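Local coordinates for protein 2-methyl-aconitate isomerase (Shewanella oneidensis, PDB 5K87) that interconverts the cis and trans forms of 2-methyl-aconitate by base-catalysed proton abstraction during propionate breakdown through the 2-methylcitrate cycle, at residues 195-200 with 218-223; 201-206 with 334-339. The protein carries 1 engineered substitution. One frame throughout, in Å; residues are numbered along the deposited sequence. Where two conformers were deposited one is given.

Interaction 1: residues 195-200 with 218-223; sequences GCMFPT and TMINAG
Met-197 O is held by two neighbouring residues of strand 213-221: Asn-221 N gives it a nearly straight hydrogen bond of 2.7 Å (163° at the hydrogen), and Ile-220 CA adds a CA-H...O contact of 3.2 Å. Two residues back along the strand a water replaces direct pairing, accepting from Thr-200 N and donating to Met-219 O at 2.7 Å. Thr-200 OG1 is anchored elsewhere, by Asp-205 and Asn-202 N. The Phe-198 ring packs against residues 218-220. Its CG lies beside its own backbone N (chi1 -62°), and the ring, turned by chi2 (-72°), sets an edge toward the strand, placing CD1 3.5 Å from Met-219 O and CE1 near Thr-218 CG2. Phe-198 CE1 also meets Ile-220 CD1 obliquely at 3.9 Å, while Met-197 CG lies over one ring face, offset toward the rim. Met-197 and Ile-220 run side by side, CG to CG1 3.8 Å apart. An alanine in place of Phe-198 would probably open a gap between Thr-218 CG2 and Ile-220 CD1 and leave Met-197 CG without its aromatic partner. Farther on, Asn-221 CB rests 3.3 Å from Cys-196 O, and Asn-221 ND2 bonds to Gly-194 O. The loop thus docks on one edge of strand 213-221, whose Thr-218 and Ile-220 pair with strand 225-230; helix 249-266 touches Pro-199, Thr-200 and Met-219, and helix 324-334 packs on Met-197 and Ile-220.

Interaction 2: residues 201-206 with 334-339; sequences GNLVDV and AAIPGT
Leu-203 supplies the apolar contact, its two methyls reaching different residues of the 336-339 turn. Its CG stands anti to the carbonyl carbon (chi1 -62°). Leu-203 CD2 meets Ile-336 CG2 at 3.7 Å, the two side chains crossing at about a right angle, and comes within 4.3 Å of Thr-339 CG2. A methyl-to-carbonyl contact follows, Leu-203 CD1 lying 3.3 Å from Pro-337 O; the approach of Val-204 CG1 to Gly-338 O rests on one of two conformers and is doubtful. Gly-338 has a positive phi (106°), and a CB on it would come within 3.1 Å of Leu-203 CD1; at these backbone angles it would also press against the carbonyl O of Pro-337. The polar bonds stay on their own sides, none crossing between the segments. Asn-202 ND2 donates to the syn side of Asp-205 OD1 at 2.8 Å, with the acceptor close to the amide plane, while Thr-339 N to Ile-336 O is a weak 3.3 Å bond. Thr-339 OG1 bonds to Ala-333 O and caps Asn-342 N. Residues 336-339 form a type II beta turn with glycine third, joining helix 324-334 to an N-cap threonine that starts helix 340-344.

In the fold
Both contacts are partly buried and lie on the same side of the chain's centre; the centre of interaction 1 is about 16 Å from the chain's centre, that of interaction 2 about 22 Å. Interaction 1 joins a loop to a strand edge by backbone and water bonds as well as side chains; interaction 2 joins two loops by apolar and methyl-to-carbonyl contacts alone. Interaction 1 lies on strand 213-221 and interaction 2 at the start of its antiparallel neighbour 205-209. Thr-218 OG1 lies 2.7 Å from Leu-203 O, probably hydrogen-bonded, and Phe-198 CE2 packs 3.5 Å from Leu-203 CD2. Ile-220 is about 9 Å from substrate-binding Lys-283 between side chains, whereas interaction 2 is remote from the annotated catalytic residues.

Interaction 1: residues 195-200 with 218-223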
# COMPACT_ATOMS: atom_id res chain seq x y z
N GLY A 195 15.73 26.04 -15.96
CA GLY A 195 14.57 26.92 -15.90
C GLY A 195 14.03 27.29 -17.26
O GLY A 195 14.43 26.71 -18.27
N CYS A 196 13.14 28.29 -17.28
CA CYS A 196 12.35 28.67 -18.46
C CYS A 196 11.34 27.59 -18.81
O CYS A 196 11.46 26.45 -18.38
CB CYS A 196 13.23 28.97 -19.68
SG CYS A 196 14.50 30.21 -19.41
N MET A 197 10.33 27.96 -19.60
CA MET A 197 9.34 26.99 -20.00
C MET A 197 10.00 25.90 -20.83
O MET A 197 9.79 24.71 -20.59
CB MET A 197 8.19 27.64 -20.77
CG MET A 197 7.16 26.64 -21.24
SD MET A 197 5.57 27.38 -21.65
CE MET A 197 6.10 28.78 -22.64
N PHE A 198 10.82 26.30 -21.80
CA PHE A 198 11.56 25.36 -22.63
C PHE A 198 13.06 25.57 -22.44
O PHE A 198 13.65 26.40 -23.13
CB PHE A 198 11.17 25.54 -24.10
CG PHE A 198 9.72 25.26 -24.37
CD1 PHE A 198 9.25 23.95 -24.35
CD2 PHE A 198 8.82 26.29 -24.62
CE1 PHE A 198 7.91 23.68 -24.58
CE2 PHE A 198 7.48 26.02 -24.85
CZ PHE A 198 7.03 24.71 -24.83
N PRO A 199 13.67 24.83 -21.51
CA PRO A 199 15.08 25.06 -21.17
C PRO A 199 16.05 24.95 -22.36
O PRO A 199 17.07 25.63 -22.34
CB PRO A 199 15.38 23.99 -20.12
CG PRO A 199 14.27 23.01 -20.21
CD PRO A 199 13.07 23.77 -20.68
N THR A 200 15.72 24.14 -23.36
CA THR A 200 16.57 24.06 -24.55
C THR A 200 16.31 25.19 -25.53
O THR A 200 17.06 25.38 -26.49
CB THR A 200 16.36 22.74 -25.31
OG1 THR A 200 15.06 22.76 -25.91
CG2 THR A 200 16.48 21.55 -24.37
N THR A 218 9.81 16.73 -26.36
CA THR A 218 9.56 18.06 -25.85
C THR A 218 9.94 18.08 -24.39
O THR A 218 9.48 17.25 -23.60
CB THR A 218 8.09 18.48 -26.00
OG1 THR A 218 7.81 18.73 -27.38
CG2 THR A 218 7.82 19.75 -25.21
N MET A 219 10.83 18.99 -24.03
CA MET A 219 11.27 19.15 -22.66
C MET A 219 10.74 20.47 -22.15
O MET A 219 11.09 21.55 -22.64
CB MET A 219 12.80 19.11 -22.61
CG MET A 219 13.32 17.69 -22.83
SD MET A 219 15.08 17.54 -23.23
CE MET A 219 15.05 18.02 -24.95
N ILE A 220 9.85 20.38 -21.17
CA ILE A 220 9.16 21.55 -20.66
C ILE A 220 9.27 21.63 -19.14
O ILE A 220 9.29 20.60 -18.46
CB ILE A 220 7.68 21.54 -21.11
CG1 ILE A 220 7.00 22.89 -20.82
CG2 ILE A 220 6.91 20.38 -20.48
CD1 ILE A 220 5.63 23.01 -21.44
N ASN A 221 9.38 22.84 -18.62
CA ASN A 221 9.41 23.02 -17.18
C ASN A 221 8.19 23.84 -16.78
O ASN A 221 8.24 25.07 -16.74
CB ASN A 221 10.70 23.69 -16.74
CG ASN A 221 10.98 23.48 -15.27
OD1 ASN A 221 10.06 23.18 -14.50
ND2 ASN A 221 12.24 23.63 -14.88
N ALA A 222 7.09 23.14 -16.52
CA ALA A 222 5.83 23.73 -16.09
C ALA A 222 5.11 22.68 -15.27
O ALA A 222 4.86 21.58 -15.76
CB ALA A 222 5.00 24.14 -17.30
N GLY A 223 4.79 22.99 -14.02
CA GLY A 223 4.26 22.00 -13.09
C GLY A 223 5.39 21.21 -12.45
O GLY A 223 5.54 21.20 -11.22
O HOH W 1 13.20 22.74 -23.91

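Interaction 2: residues 201-206 with 334-339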
# COMPACT_ATOMS: atom_id res chain seq x y z
N GLY A 201 15.23 25.93 -25.31
CA GLY A 201 14.83 27.00 -26.22
C GLY A 201 14.04 26.50 -27.42
O GLY A 201 13.64 27.30 -28.27
N ASN A 202 13.83 25.19 -27.49
CA ASN A 202 13.11 24.57 -28.61
C ASN A 202 11.83 23.89 -28.15
O ASN A 202 11.78 23.31 -27.06
CB ASN A 202 14.01 23.55 -29.30
CG ASN A 202 15.34 24.13 -29.72
OD1 ASN A 202 15.40 25.22 -30.29
ND2 ASN A 202 16.42 23.41 -29.43
N LEU A 203 10.81 23.93 -29.00
CA LEU A 203 9.54 23.26 -28.73
C LEU A 203 9.71 21.75 -28.81
O LEU A 203 9.09 21.01 -28.05
CB LEU A 203 8.48 23.69 -29.74
CG LEU A 203 8.12 25.18 -29.72
CD1 LEU A 203 7.05 25.48 -30.75
CD2 LEU A 203 7.67 25.58 -28.33
N VAL A 204 10.53 21.31 -29.75
CA VAL A 204 10.88 19.91 -29.90
C VAL A 204 12.39 19.80 -30.07
O VAL A 204 13.03 20.71 -30.60
CB VAL A 204 10.17 19.24 -31.10
CG1 VAL A 204 8.65 19.38 -30.97
CG2 VAL A 204 10.66 19.83 -32.42
N ASP A 205 12.95 18.70 -29.60
CA ASP A 205 14.36 18.45 -29.75
C ASP A 205 14.55 17.02 -30.21
O ASP A 205 13.62 16.22 -30.16
CB ASP A 205 15.09 18.66 -28.42
CG ASP A 205 15.21 20.12 -28.05
OD1 ASP A 205 16.09 20.80 -28.62
OD2 ASP A 205 14.44 20.59 -27.19
N VAL A 206 15.75 16.72 -30.68
CA VAL A 206 16.12 15.35 -30.93
C VAL A 206 17.03 14.92 -29.79
O VAL A 206 18.13 15.43 -29.63
CB VAL A 206 16.83 15.16 -32.27
CG1 VAL A 206 17.23 13.71 -32.46
CG2 VAL A 206 15.93 15.62 -33.41
N ALA A 334 0.35 21.26 -24.25
CA ALA A 334 -0.71 21.13 -25.24
C ALA A 334 -1.16 22.49 -25.76
O ALA A 334 -1.63 22.60 -26.90
CB ALA A 334 -1.89 20.37 -24.68
N ALA A 335 -1.02 23.52 -24.93
CA ALA A 335 -1.45 24.88 -25.28
C ALA A 335 -0.42 25.62 -26.14
O ALA A 335 -0.70 26.72 -26.64
CB ALA A 335 -1.74 25.68 -24.02
N ILE A 336 0.76 25.05 -26.30
CA ILE A 336 1.80 25.67 -27.11
C ILE A 336 1.91 24.94 -28.45
O ILE A 336 2.40 23.81 -28.51
CB ILE A 336 3.15 25.62 -26.41
CG1 ILE A 336 3.05 26.20 -24.99
CG2 ILE A 336 4.20 26.38 -27.22
CD1 ILE A 336 2.64 27.65 -24.95
N PRO A 337 1.46 25.59 -29.54
CA PRO A 337 1.46 24.92 -30.84
C PRO A 337 2.84 24.43 -31.24
O PRO A 337 3.81 25.19 -31.17
CB PRO A 337 0.97 26.02 -31.79
CG PRO A 337 0.12 26.89 -30.92
CD PRO A 337 0.82 26.92 -29.59
N GLY A 338 2.94 23.16 -31.61
CA GLY A 338 4.20 22.61 -32.06
C GLY A 338 4.93 21.69 -31.10
O GLY A 338 5.84 20.98 -31.50
N THR A 339 4.56 21.68 -29.81
CA THR A 339 5.16 20.70 -28.90
C THR A 339 4.66 19.31 -29.28
O THR A 339 3.64 19.18 -29.96
CB THR A 339 4.81 20.95 -27.42
OG1 THR A 339 3.42 20.70 -27.21
CG2 THR A 339 5.18 22.36 -26.99